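Local coordinates for uncharacterized protein MG027 (Mycoplasma genitalium, PDB 1Q8C), which is of unknown function but adopts an all-helical fold resembling that of NusB proteins, which are transcription antitermination factors, at residues A20-F24 with D42-Y46; L59-F64 with S111-H116; D99-V105 with I130-Q136; V106-L110 with Q142-D148. All coordinates share one frame; numbering follows the deposited sequence.

Interaction 1 (A20-F24 with D42-Y46); sequences AVVEF and DFLEY
Phe24 is packed between two aromatic rings of the other segment, Phe43 and Tyr46, and these three residues carry most of the contact. Phe43 turns its edge toward the face of Phe24: CD1 of Phe43 lies over the centre of the Phe24 ring, 3.6 Å from CD2 of Phe24. The ring centroids are 4.7 Å apart and the planes are inclined by 55°. Toward Tyr46 the roles change, for here Phe24 supplies the edge, its CD1 standing 3.7 Å from CG of Tyr46. Such a chain of edge-to-face pairs makes an aromatic cluster, and it joins helix 14-28 to segment 42-46 within the all-helical NusB-like fold. With its CG anti to the backbone N (chi1 176°), Phe24 extends its ring toward the second segment, while its CB sits under the face of Tyr46, 4.1 Å from the ring centroid, in a CH-pi contact. The phenol end of Tyr46 reaches back along the first helix, where its OH lies 3.5 Å from CB of Glu23. Arg51 makes a cation-pi contact with the Tyr46 ring and also donates to the Tyr46 carbonyl, while Val61 of helix 55-81 packs against both phenylalanines.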
loop_
_atom_site.group_PDB
_atom_site.type_symbol
_atom_site.label_atom_id
_atom_site.label_comp_id
_atom_site.label_asym_id
_atom_site.label_seq_id
_atom_site.Cartn_x
_atom_site.Cartn_y
_atom_site.Cartn_z
ATOM N N ALA A 20 6.462 4.295 -6.568
ATOM C CA ALA A 20 7.709 4.339 -5.809
ATOM C C ALA A 20 7.558 3.850 -4.357
ATOM O O ALA A 20 8.443 3.192 -3.829
ATOM C CB ALA A 20 8.318 5.759 -5.848
ATOM N N VAL A 21 6.440 4.153 -3.713
ATOM C CA VAL A 21 6.200 3.690 -2.352
ATOM C C VAL A 21 5.925 2.182 -2.362
ATOM O O VAL A 21 6.487 1.413 -1.572
ATOM C CB VAL A 21 5.055 4.486 -1.738
ATOM C CG1 VAL A 21 4.797 4.047 -0.322
ATOM C CG2 VAL A 21 5.410 5.992 -1.761
ATOM N N VAL A 22 5.081 1.748 -3.290
ATOM C CA VAL A 22 4.756 0.334 -3.430
ATOM C C VAL A 22 6.011 -0.532 -3.606
ATOM O O VAL A 22 6.184 -1.565 -2.947
ATOM C CB VAL A 22 3.818 0.120 -4.625
ATOM C CG1 VAL A 22 3.729 -1.369 -4.989
ATOM C CG2 VAL A 22 2.421 0.664 -4.311
ATOM N N GLU A 23 6.889 -0.121 -4.505
ATOM C CA GLU A 23 8.101 -0.885 -4.776
ATOM C C GLU A 23 8.968 -0.935 -3.522
ATOM O O GLU A 23 9.542 -1.967 -3.204
ATOM C CB GLU A 23 8.888 -0.301 -5.956
ATOM C CG GLU A 23 9.129 -1.261 -7.114
ATOM C CD GLU A 23 9.240 -2.733 -6.718
ATOM O OE1 GLU A 23 10.391 -3.246 -6.656
ATOM O OE2 GLU A 23 8.177 -3.395 -6.491
ATOM N N PHE A 24 9.019 0.182 -2.805
ATOM C CA PHE A 24 9.771 0.264 -1.553
ATOM C C PHE A 24 9.240 -0.727 -0.497
ATOM O O PHE A 24 9.990 -1.538 0.054
ATOM C CB PHE A 24 9.695 1.695 -1.026
ATOM C CG PHE A 24 10.340 1.882 0.298
ATOM C CD1 PHE A 24 11.708 1.799 0.441
ATOM C CD2 PHE A 24 9.562 2.166 1.416
ATOM C CE1 PHE A 24 12.299 1.973 1.704
ATOM C CE2 PHE A 24 10.125 2.350 2.648
ATOM C CZ PHE A 24 11.503 2.248 2.796
ATOM N N ASP A 42 15.647 4.248 5.805
ATOM C CA ASP A 42 15.883 3.394 4.620
ATOM C C ASP A 42 15.256 4.053 3.367
ATOM O O ASP A 42 15.818 3.991 2.280
ATOM C CB ASP A 42 15.233 1.994 4.787
ATOM C CG ASP A 42 15.988 1.068 5.763
ATOM O OD1 ASP A 42 16.938 1.498 6.445
ATOM O OD2 ASP A 42 15.677 -0.130 5.885
ATOM N N PHE A 43 14.081 4.655 3.546
ATOM C CA PHE A 43 13.390 5.394 2.485
ATOM C C PHE A 43 14.226 6.537 1.963
ATOM O O PHE A 43 14.238 6.764 0.774
ATOM C CB PHE A 43 12.038 5.962 2.943
ATOM C CG PHE A 43 11.095 6.336 1.791
ATOM C CD1 PHE A 43 10.862 5.449 0.738
ATOM C CD2 PHE A 43 10.418 7.549 1.799
ATOM C CE1 PHE A 43 9.979 5.775 -0.288
ATOM C CE2 PHE A 43 9.529 7.884 0.781
ATOM C CZ PHE A 43 9.299 6.994 -0.259
ATOM N N LEU A 44 14.930 7.253 2.833
ATOM C CA LEU A 44 15.846 8.278 2.368
ATOM C C LEU A 44 16.974 7.732 1.480
ATOM O O LEU A 44 17.304 8.371 0.472
ATOM C CB LEU A 44 16.472 9.049 3.525
ATOM C CG LEU A 44 15.546 9.711 4.543
ATOM C CD1 LEU A 44 16.351 10.706 5.352
ATOM C CD2 LEU A 44 14.345 10.377 3.872
ATOM N N GLU A 45 17.565 6.584 1.844
ATOM C CA GLU A 45 18.649 5.967 1.047
ATOM C C GLU A 45 18.152 5.377 -0.271
ATOM O O GLU A 45 18.953 5.050 -1.157
ATOM C CB GLU A 45 19.329 4.845 1.814
ATOM C CG GLU A 45 20.098 5.297 3.040
ATOM C CD GLU A 45 21.240 4.364 3.338
ATOM O OE1 GLU A 45 21.003 3.422 4.115
ATOM O OE2 GLU A 45 22.355 4.562 2.786
ATOM N N TYR A 46 16.835 5.205 -0.349
ATOM C CA TYR A 46 16.127 4.674 -1.513
ATOM C C TYR A 46 15.968 5.731 -2.627
ATOM O O TYR A 46 15.623 5.398 -3.750
ATOM C CB TYR A 46 14.730 4.271 -1.046
ATOM C CG TYR A 46 13.898 3.526 -2.046
ATOM C CD1 TYR A 46 14.286 2.275 -2.482
ATOM C CD2 TYR A 46 12.692 4.053 -2.510
ATOM C CE1 TYR A 46 13.525 1.581 -3.359
ATOM C CE2 TYR A 46 11.926 3.367 -3.406
ATOM C CZ TYR A 46 12.354 2.126 -3.822
ATOM O OH TYR A 46 11.629 1.394 -4.723
#

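Interaction 2 (L59-F64 with S111-H116); sequences LIVKAF and SEQKAH
Ile60 lies against Ser111, Glu112 and His116 and has the largest share of the buried surface. Its two branches divide the work. CG2, anti to the backbone N, meets CB of Ser111 at 3.7 Å, whereas CG1, beside that N (chi1 -66°), reaches the edge of the imidazole, 3.5 Å from CD2 of His116. The Ile60 and Glu112 side chains lie side by side and point the same way, with CD1 of Ile60 near CG of Glu112. Small residues allow the backbones to come close: CB of Ala115 is 3.5 Å from the carbonyl O of Leu59, and CB of Ala63 is equally near the carbonyl O of Ser111. The two methyls, CB of Ala63 and CB of Ala115, touch at 4.0 Å. Leu59 closes one border, its CD1 lying 3.8 Å from CE1 of His116.

The polar groups are held from outside the contact. His116 donates from NE2 to the carbonyl of Trp56 and stacks on its indole ring, which fixes the imidazole; Ser111 OG bonds to the carbonyl of Leu107, one turn back on its own helix. Glu112 forms a salt bridge with Arg18 of helix 14-28 and a hydrogen bond with Thr118.

Steeply crossed, with local axes 7.9 Å apart and an angle of 111°, helices 55-81 and 100-116 exemplify close helix packing across alanine and serine in an all-helical, NusB-like fold.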
loop_
_atom_site.group_PDB
_atom_site.type_symbol
_atom_site.label_atom_id
_atom_site.label_comp_id
_atom_site.label_asym_id
_atom_site.label_seq_id
_atom_site.Cartn_x
_atom_site.Cartn_y
_atom_site.Cartn_z
ATOM N N LEU A 59 5.484 10.949 3.952
ATOM C CA LEU A 59 4.429 10.906 4.976
ATOM C C LEU A 59 3.677 9.569 4.884
ATOM O O LEU A 59 3.255 9.040 5.901
ATOM C CB LEU A 59 3.460 12.077 4.836
ATOM C CG LEU A 59 3.076 13.079 5.950
ATOM C CD1 LEU A 59 1.547 13.104 6.126
ATOM C CD2 LEU A 59 3.815 12.912 7.311
ATOM N N ILE A 60 3.527 9.029 3.679
ATOM C CA ILE A 60 2.910 7.702 3.485
ATOM C C ILE A 60 3.782 6.624 4.144
ATOM O O ILE A 60 3.282 5.748 4.838
ATOM C CB ILE A 60 2.709 7.384 1.952
ATOM C CG1 ILE A 60 1.686 8.342 1.347
ATOM C CG2 ILE A 60 2.240 5.913 1.722
ATOM C CD1 ILE A 60 1.576 8.316 -0.189
ATOM N N VAL A 61 5.085 6.694 3.907
ATOM C CA VAL A 61 6.029 5.711 4.425
ATOM C C VAL A 61 6.138 5.783 5.948
ATOM O O VAL A 61 6.406 4.793 6.617
ATOM C CB VAL A 61 7.402 5.916 3.775
ATOM C CG1 VAL A 61 8.518 5.150 4.539
ATOM C CG2 VAL A 61 7.314 5.505 2.308
ATOM N N LYS A 62 5.918 6.966 6.481
ATOM C CA LYS A 62 5.917 7.190 7.903
ATOM C C LYS A 62 4.679 6.513 8.535
ATOM O O LYS A 62 4.799 5.847 9.557
ATOM C CB LYS A 62 5.984 8.704 8.202
ATOM C CG LYS A 62 5.719 9.116 9.671
ATOM C CD LYS A 62 6.352 10.478 10.043
ATOM C CE LYS A 62 6.638 10.603 11.555
ATOM N NZ LYS A 62 5.471 11.020 12.388
ATOM N N ALA A 63 3.511 6.689 7.933
ATOM C CA ALA A 63 2.289 6.048 8.404
ATOM C C ALA A 63 2.430 4.521 8.318
ATOM O O ALA A 63 2.038 3.800 9.246
ATOM C CB ALA A 63 1.112 6.535 7.593
ATOM N N PHE A 64 2.998 4.043 7.209
ATOM C CA PHE A 64 3.293 2.615 6.989
ATOM C C PHE A 64 4.213 2.044 8.089
ATOM O O PHE A 64 3.960 0.969 8.630
ATOM C CB PHE A 64 3.982 2.434 5.624
ATOM C CG PHE A 64 4.679 1.126 5.468
ATOM C CD1 PHE A 64 3.972 -0.023 5.171
ATOM C CD2 PHE A 64 6.036 1.035 5.636
ATOM C CE1 PHE A 64 4.625 -1.225 5.052
ATOM C CE2 PHE A 64 6.695 -0.167 5.521
ATOM C CZ PHE A 64 5.999 -1.289 5.226
ATOM N N SER A 111 -1.778 3.031 4.084
ATOM C CA SER A 111 -0.811 3.996 4.589
ATOM C C SER A 111 -1.180 5.379 4.118
ATOM O O SER A 111 -1.038 6.333 4.866
ATOM C CB SER A 111 0.606 3.654 4.113
ATOM O OG SER A 111 0.975 2.349 4.519
ATOM N N GLU A 112 -1.699 5.466 2.890
ATOM C CA GLU A 112 -2.000 6.742 2.278
ATOM C C GLU A 112 -3.286 7.318 2.825
ATOM O O GLU A 112 -3.404 8.522 3.019
ATOM C CB GLU A 112 -2.089 6.638 0.743
ATOM C CG GLU A 112 -2.533 7.962 0.130
ATOM C CD GLU A 112 -2.583 8.015 -1.389
ATOM O OE1 GLU A 112 -3.088 9.045 -1.887
ATOM O OE2 GLU A 112 -2.119 7.071 -2.073
ATOM N N GLN A 113 -4.277 6.473 3.051
ATOM C CA GLN A 113 -5.505 6.985 3.614
ATOM C C GLN A 113 -5.234 7.515 5.005
ATOM O O GLN A 113 -5.842 8.490 5.432
ATOM C CB GLN A 113 -6.588 5.924 3.659
ATOM C CG GLN A 113 -7.895 6.529 4.121
ATOM C CD GLN A 113 -9.096 5.665 3.814
ATOM O OE1 GLN A 113 -9.942 6.048 3.025
ATOM N NE2 GLN A 113 -9.186 4.524 4.461
ATOM N N LYS A 114 -4.327 6.850 5.713
ATOM C CA LYS A 114 -3.928 7.263 7.054
ATOM C C LYS A 114 -3.172 8.599 7.032
ATOM O O LYS A 114 -3.446 9.484 7.819
ATOM C CB LYS A 114 -3.037 6.173 7.685
ATOM C CG LYS A 114 -2.499 6.503 9.082
ATOM C CD LYS A 114 -3.599 6.445 10.116
ATOM C CE LYS A 114 -3.159 5.723 11.372
ATOM N NZ LYS A 114 -3.431 4.240 11.329
ATOM N N ALA A 115 -2.215 8.749 6.124
ATOM C CA ALA A 115 -1.370 9.951 6.106
ATOM C C ALA A 115 -2.074 11.174 5.496
ATOM O O ALA A 115 -1.981 12.297 5.992
ATOM C CB ALA A 115 -0.108 9.653 5.338
ATOM N N HIS A 116 -2.783 10.934 4.403
ATOM C CA HIS A 116 -3.320 12.000 3.573
ATOM C C HIS A 116 -4.845 12.035 3.481
ATOM O O HIS A 116 -5.399 12.980 2.950
ATOM C CB HIS A 116 -2.724 11.870 2.192
ATOM C CG HIS A 116 -1.245 12.058 2.173
ATOM N ND1 HIS A 116 -0.639 13.215 2.619
ATOM C CD2 HIS A 116 -0.244 11.239 1.769
ATOM C CE1 HIS A 116 0.668 13.110 2.465
ATOM N NE2 HIS A 116 0.934 11.925 1.943
#

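Interaction 3 (D99-V105 with I130-Q136); sequences DLLTTAV and IMDHYSQ
Two helix ends meet here, the capped N-terminus of helix 100-116 and the Schellman motif that finishes helix 120-133. Leu101 makes the main link. Its CD1 lies over the centre of the Tyr134 ring, 4.0 Å from the centroid and 12° off the ring normal, a CH-pi contact, while CD2 meets CB of Tyr134 at 3.6 Å. With CG anti to the backbone N (chi1 179°), Leu101 can bring both methyls to this ring; the imidazole of His133 points its edge at the opposite face, with ND1 over the centre of the Tyr134 ring.

One turn further along helix 100-116, CG2 of Val105 touches SD of Met131 at 4.0 Å and also approaches CG2 of Ile130. The Met131 chain is bent at chi2 and chi3, which swings its methyl across to Thr102, where CE comes 3.6 Å from CG2. Gln136, whose N closes the Schellman motif, lays its CG against CD2 of Leu101.

Asp99 is the N-cap: its OD2 accepts from Thr102 N at 2.6 Å in a nearly straight bond (171°). The carbonyl O of Asp99 takes both the backbone N and OG1 of Thr103, from opposite faces of its plane. In the second segment, Ser135 has the positive phi of the C-prime residue, and Gln136 N bonds to Met131 O at 3.0 Å.

Helix 14-28 borders the contact through Ile19 and Glu23, which touch Tyr134, and Arg18, which meets Ile130; on helix 100-116, Leu100 and Ala104 rest against Leu29, in the loop after helix 14-28.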
loop_
_atom_site.group_PDB
_atom_site.type_symbol
_atom_site.label_atom_id
_atom_site.label_comp_id
_atom_site.label_asym_id
_atom_site.label_seq_id
_atom_site.Cartn_x
_atom_site.Cartn_y
_atom_site.Cartn_z
ATOM N N ASP A 99 -0.652 -12.327 -2.804
ATOM C CA ASP A 99 0.805 -12.299 -3.015
ATOM C C ASP A 99 1.435 -11.073 -2.333
ATOM O O ASP A 99 0.724 -10.228 -1.796
ATOM C CB ASP A 99 1.150 -12.401 -4.517
ATOM C CG ASP A 99 1.964 -11.235 -5.018
ATOM O OD1 ASP A 99 3.104 -11.437 -5.520
ATOM O OD2 ASP A 99 1.531 -10.078 -4.932
ATOM N N LEU A 100 2.760 -10.996 -2.327
ATOM C CA LEU A 100 3.444 -9.904 -1.638
ATOM C C LEU A 100 3.434 -8.573 -2.375
ATOM O O LEU A 100 3.485 -7.529 -1.743
ATOM C CB LEU A 100 4.882 -10.293 -1.304
ATOM C CG LEU A 100 5.015 -11.098 -0.005
ATOM C CD1 LEU A 100 6.488 -11.258 0.361
ATOM C CD2 LEU A 100 4.243 -10.431 1.141
ATOM N N LEU A 101 3.418 -8.594 -3.700
ATOM C CA LEU A 101 3.261 -7.356 -4.444
ATOM C C LEU A 101 1.862 -6.822 -4.218
ATOM O O LEU A 101 1.699 -5.648 -3.962
ATOM C CB LEU A 101 3.527 -7.555 -5.937
ATOM C CG LEU A 101 3.382 -6.360 -6.891
ATOM C CD1 LEU A 101 4.188 -5.157 -6.435
ATOM C CD2 LEU A 101 3.847 -6.796 -8.267
ATOM N N THR A 102 0.856 -7.686 -4.285
ATOM C CA THR A 102 -0.527 -7.257 -4.062
ATOM C C THR A 102 -0.695 -6.774 -2.637
ATOM O O THR A 102 -1.439 -5.831 -2.389
ATOM C CB THR A 102 -1.545 -8.385 -4.321
ATOM O OG1 THR A 102 -1.402 -9.406 -3.321
ATOM C CG2 THR A 102 -1.293 -9.077 -5.657
ATOM N N THR A 103 0.010 -7.407 -1.705
ATOM C CA THR A 103 0.025 -6.944 -0.320
ATOM C C THR A 103 0.654 -5.540 -0.243
ATOM O O THR A 103 0.130 -4.670 0.420
ATOM C CB THR A 103 0.788 -7.933 0.621
ATOM O OG1 THR A 103 0.155 -9.220 0.628
ATOM C CG2 THR A 103 0.694 -7.489 2.072
ATOM N N ALA A 104 1.765 -5.319 -0.944
ATOM C CA ALA A 104 2.476 -4.036 -0.886
ATOM C C ALA A 104 1.600 -2.915 -1.435
ATOM O O ALA A 104 1.618 -1.792 -0.932
ATOM C CB ALA A 104 3.802 -4.124 -1.667
ATOM N N VAL A 105 0.836 -3.240 -2.480
ATOM C CA VAL A 105 -0.143 -2.322 -3.044
ATOM C C VAL A 105 -1.251 -2.001 -2.023
ATOM O O VAL A 105 -1.635 -0.844 -1.875
ATOM C CB VAL A 105 -0.806 -2.891 -4.308
ATOM C CG1 VAL A 105 -2.011 -2.017 -4.712
ATOM C CG2 VAL A 105 0.204 -3.011 -5.440
ATOM N N ILE A 130 -2.072 0.499 -10.580
ATOM C CA ILE A 130 -0.739 0.007 -10.228
ATOM C C ILE A 130 -0.625 -1.514 -10.453
ATOM O O ILE A 130 0.411 -2.027 -10.879
ATOM C CB ILE A 130 -0.415 0.381 -8.777
ATOM C CG1 ILE A 130 -0.424 1.920 -8.635
ATOM C CG2 ILE A 130 0.907 -0.245 -8.353
ATOM C CD1 ILE A 130 0.167 2.452 -7.311
ATOM N N MET A 131 -1.704 -2.231 -10.191
ATOM C CA MET A 131 -1.734 -3.665 -10.456
ATOM C C MET A 131 -1.549 -3.933 -11.959
ATOM O O MET A 131 -0.835 -4.852 -12.342
ATOM C CB MET A 131 -3.047 -4.259 -9.938
ATOM C CG MET A 131 -3.145 -4.199 -8.406
ATOM S SD MET A 131 -2.142 -5.413 -7.529
ATOM C CE MET A 131 -3.308 -6.847 -7.564
ATOM N N ASP A 132 -2.181 -3.117 -12.800
ATOM C CA ASP A 132 -2.007 -3.209 -14.251
ATOM C C ASP A 132 -0.563 -2.920 -14.649
ATOM O O ASP A 132 -0.012 -3.568 -15.546
ATOM C CB ASP A 132 -2.907 -2.200 -14.966
ATOM C CG ASP A 132 -4.356 -2.653 -15.057
ATOM O OD1 ASP A 132 -4.650 -3.814 -14.703
ATOM O OD2 ASP A 132 -5.255 -1.893 -15.488
ATOM N N HIS A 133 0.030 -1.926 -13.989
ATOM C CA HIS A 133 1.408 -1.526 -14.241
ATOM C C HIS A 133 2.365 -2.689 -14.016
ATOM O O HIS A 133 3.336 -2.841 -14.752
ATOM C CB HIS A 133 1.798 -0.328 -13.364
ATOM C CG HIS A 133 3.259 -0.020 -13.384
ATOM N ND1 HIS A 133 4.171 -0.706 -12.613
ATOM C CD2 HIS A 133 3.972 0.889 -14.092
ATOM C CE1 HIS A 133 5.382 -0.234 -12.843
ATOM N NE2 HIS A 133 5.289 0.737 -13.731
ATOM N N TYR A 134 2.072 -3.510 -13.009
ATOM C CA TYR A 134 2.885 -4.677 -12.673
ATOM C C TYR A 134 2.306 -5.949 -13.321
ATOM O O TYR A 134 2.648 -7.076 -12.937
ATOM C CB TYR A 134 2.952 -4.837 -11.150
ATOM C CG TYR A 134 3.841 -3.839 -10.433
ATOM C CD1 TYR A 134 3.297 -2.876 -9.588
ATOM C CD2 TYR A 134 5.231 -3.887 -10.564
ATOM C CE1 TYR A 134 4.104 -1.970 -8.907
ATOM C CE2 TYR A 134 6.048 -2.984 -9.886
ATOM C CZ TYR A 134 5.474 -2.029 -9.061
ATOM O OH TYR A 134 6.257 -1.128 -8.386
ATOM N N SER A 135 1.444 -5.754 -14.316
ATOM C CA SER A 135 0.736 -6.835 -14.990
ATOM C C SER A 135 0.472 -7.991 -14.046
ATOM O O SER A 135 0.886 -9.122 -14.297
ATOM C CB SER A 135 1.529 -7.324 -16.196
ATOM O OG SER A 135 2.726 -7.962 -15.779
ATOM N N GLN A 136 -0.198 -7.685 -12.941
ATOM C CA GLN A 136 -0.560 -8.698 -11.972
ATOM C C GLN A 136 -1.852 -9.339 -12.463
ATOM O O GLN A 136 -1.929 -10.580 -12.618
ATOM C CB GLN A 136 -0.697 -8.089 -10.583
ATOM C CG GLN A 136 0.658 -7.937 -9.874
ATOM C CD GLN A 136 1.088 -9.210 -9.152
ATOM O OE1 GLN A 136 0.519 -9.566 -8.111
ATOM N NE2 GLN A 136 2.086 -9.897 -9.705
#

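Interaction 4 (V106-L110 with Q142-D148); sequences VLCAL and QTHALLD
Ala109 and Thr143 make the tightest contact between segment 106-110 of helix 100-116 and the irregular segment 142-148, with CB of Ala109 and CG2 of Thr143 only 3.3 Å apart, closer than two carbons usually approach. Thr143 presents this methyl because CG2 is the branch anti to its backbone N (chi1 -48° for OG1). Val106, one turn earlier on the helix, directs CG1 toward several partners at looser range. This methyl meets the imidazole at its edge, 4.3 Å from CD2 of His144, and lies 4.4 Å from CD1 of Leu147.

Leu110 has its CG beside the backbone N (chi1 -64°) and an extended chi2 of 176°, a conformation that carries CD2 across to the other segment. There CD2 of Leu110 stands 4.1 Å from CB of Leu147 and the same distance from OD2 of Asp148. Leu147 likewise keeps CG beside its backbone N, and so meets Leu110 with CB while turning CD1 to Val106. No hydrogen bond joins the two segments, so the contact rests on apolar packing. Within the loop, His144 ND1 makes a weak bond of 3.0 Å to OE1 of Gln142.

Helix 120-133 flanks the contact: Thr143 also packs on its Ile124 and Ala127, and Asp148 touches Lys120. Phe71 of helix 55-81 meets Leu110, while Cys108, within the same segment, packs on Val21, Val22 and Ile25 of helix 14-28.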
loop_
_atom_site.group_PDB
_atom_site.type_symbol
_atom_site.label_atom_id
_atom_site.label_comp_id
_atom_site.label_asym_id
_atom_site.label_seq_id
_atom_site.Cartn_x
_atom_site.Cartn_y
_atom_site.Cartn_z
ATOM N N VAL A 106 -1.761 -3.012 -1.325
ATOM C CA VAL A 106 -2.813 -2.786 -0.331
ATOM C C VAL A 106 -2.262 -1.989 0.879
ATOM O O VAL A 106 -2.915 -1.092 1.373
ATOM C CB VAL A 106 -3.457 -4.098 0.168
ATOM C CG1 VAL A 106 -4.395 -3.809 1.345
ATOM C CG2 VAL A 106 -4.250 -4.784 -0.954
ATOM N N LEU A 107 -1.077 -2.318 1.361
ATOM C CA LEU A 107 -0.503 -1.563 2.481
ATOM C C LEU A 107 -0.236 -0.109 2.126
ATOM O O LEU A 107 -0.260 0.752 3.001
ATOM C CB LEU A 107 0.791 -2.211 2.955
ATOM C CG LEU A 107 0.542 -3.528 3.679
ATOM C CD1 LEU A 107 1.817 -4.336 3.733
ATOM C CD2 LEU A 107 0.003 -3.255 5.064
ATOM N N CYS A 108 0.017 0.179 0.854
ATOM C CA CYS A 108 0.288 1.559 0.451
ATOM C C CYS A 108 -0.992 2.375 0.551
ATOM O O CYS A 108 -0.973 3.499 1.029
ATOM C CB CYS A 108 0.905 1.624 -0.956
ATOM S SG CYS A 108 1.229 3.308 -1.610
ATOM N N ALA A 109 -2.104 1.778 0.119
ATOM C CA ALA A 109 -3.428 2.396 0.158
ATOM C C ALA A 109 -3.894 2.713 1.585
ATOM O O ALA A 109 -4.483 3.776 1.845
ATOM C CB ALA A 109 -4.448 1.470 -0.531
ATOM N N LEU A 110 -3.665 1.757 2.483
ATOM C CA LEU A 110 -3.917 1.925 3.911
ATOM C C LEU A 110 -3.044 3.028 4.483
ATOM O O LEU A 110 -3.499 3.844 5.276
ATOM C CB LEU A 110 -3.591 0.634 4.667
ATOM C CG LEU A 110 -4.441 -0.598 4.347
ATOM C CD1 LEU A 110 -3.971 -1.839 5.080
ATOM C CD2 LEU A 110 -5.849 -0.307 4.737
ATOM N N GLN A 142 -9.401 -6.200 -4.995
ATOM C CA GLN A 142 -9.586 -4.768 -4.797
ATOM C C GLN A 142 -8.801 -4.323 -3.584
ATOM O O GLN A 142 -8.290 -5.160 -2.847
ATOM C CB GLN A 142 -11.099 -4.466 -4.625
ATOM C CG GLN A 142 -11.735 -4.704 -3.225
ATOM C CD GLN A 142 -11.529 -6.118 -2.589
ATOM O OE1 GLN A 142 -12.195 -6.457 -1.595
ATOM N NE2 GLN A 142 -10.632 -6.916 -3.145
ATOM N N THR A 143 -8.717 -3.012 -3.347
ATOM C CA THR A 143 -8.111 -2.542 -2.089
ATOM C C THR A 143 -9.190 -2.650 -1.064
ATOM O O THR A 143 -9.516 -1.690 -0.369
ATOM C CB THR A 143 -7.705 -1.114 -2.113
ATOM O OG1 THR A 143 -6.974 -0.839 -3.309
ATOM C CG2 THR A 143 -6.737 -0.858 -0.944
ATOM N N HIS A 144 -9.778 -3.822 -1.002
ATOM C CA HIS A 144 -10.872 -4.025 -0.130
ATOM C C HIS A 144 -11.679 -2.719 0.020
ATOM O O HIS A 144 -11.220 -1.708 0.594
ATOM C CB HIS A 144 -10.312 -4.672 1.128
ATOM C CG HIS A 144 -9.439 -5.855 0.813
ATOM N ND1 HIS A 144 -9.947 -7.043 0.328
ATOM C CD2 HIS A 144 -8.091 -6.006 0.829
ATOM C CE1 HIS A 144 -8.952 -7.888 0.107
ATOM N NE2 HIS A 144 -7.816 -7.284 0.405
ATOM N N ALA A 145 -12.866 -2.752 -0.599
ATOM C CA ALA A 145 -13.918 -1.773 -0.371
ATOM C C ALA A 145 -14.261 -1.907 1.100
ATOM O O ALA A 145 -14.873 -1.019 1.685
ATOM C CB ALA A 145 -15.163 -2.077 -1.261
ATOM N N LEU A 146 -13.843 -3.036 1.684
ATOM C CA LEU A 146 -13.983 -3.289 3.121
ATOM C C LEU A 146 -12.890 -2.650 4.010
ATOM O O LEU A 146 -13.203 -2.230 5.122
ATOM C CB LEU A 146 -14.067 -4.800 3.387
ATOM C CG LEU A 146 -15.419 -5.421 2.993
ATOM C CD1 LEU A 146 -15.220 -6.774 2.322
ATOM C CD2 LEU A 146 -16.383 -5.548 4.198
ATOM N N LEU A 147 -11.639 -2.560 3.542
ATOM C CA LEU A 147 -10.554 -2.036 4.387
ATOM C C LEU A 147 -10.415 -0.515 4.445
ATOM O O LEU A 147 -9.910 -0.003 5.437
ATOM C CB LEU A 147 -9.184 -2.663 4.027
ATOM C CG LEU A 147 -8.952 -4.087 4.577
ATOM C CD1 LEU A 147 -7.654 -4.698 4.095
ATOM C CD2 LEU A 147 -8.976 -4.122 6.095
ATOM N N ASP A 148 -10.838 0.200 3.401
ATOM C CA ASP A 148 -10.738 1.664 3.372
ATOM C C ASP A 148 -12.068 2.250 3.811
ATOM O O ASP A 148 -13.109 1.604 3.663
ATOM C CB ASP A 148 -10.436 2.182 1.949
ATOM C CG ASP A 148 -9.003 1.923 1.488
ATOM O OD1 ASP A 148 -8.832 1.596 0.282
ATOM O OD2 ASP A 148 -7.991 2.079 2.221
#

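How the interactions relate
Helix 100-116 is the common element of interactions 2, 3 and 4: its start, middle and end meet, in turn, the end of helix 120-133, the C-terminal loop and helix 55-81. Interaction 1 closes earlier in the chain, whereas the other three alternate their segments and so interlock. Centres of interactions 3 and 4 are 12 Å apart, and those of 2 and 3, on opposite sides of the chain's centre, 18 Å. Helix 14-28 connects interaction 1 with the rest: Val21 packs on Ile60 and Cys108, and Val22 on Val105 and Tyr134. Helix 100-116 is thus the shared element that ties sequence-distant parts together, consistent with a NusB-like fold.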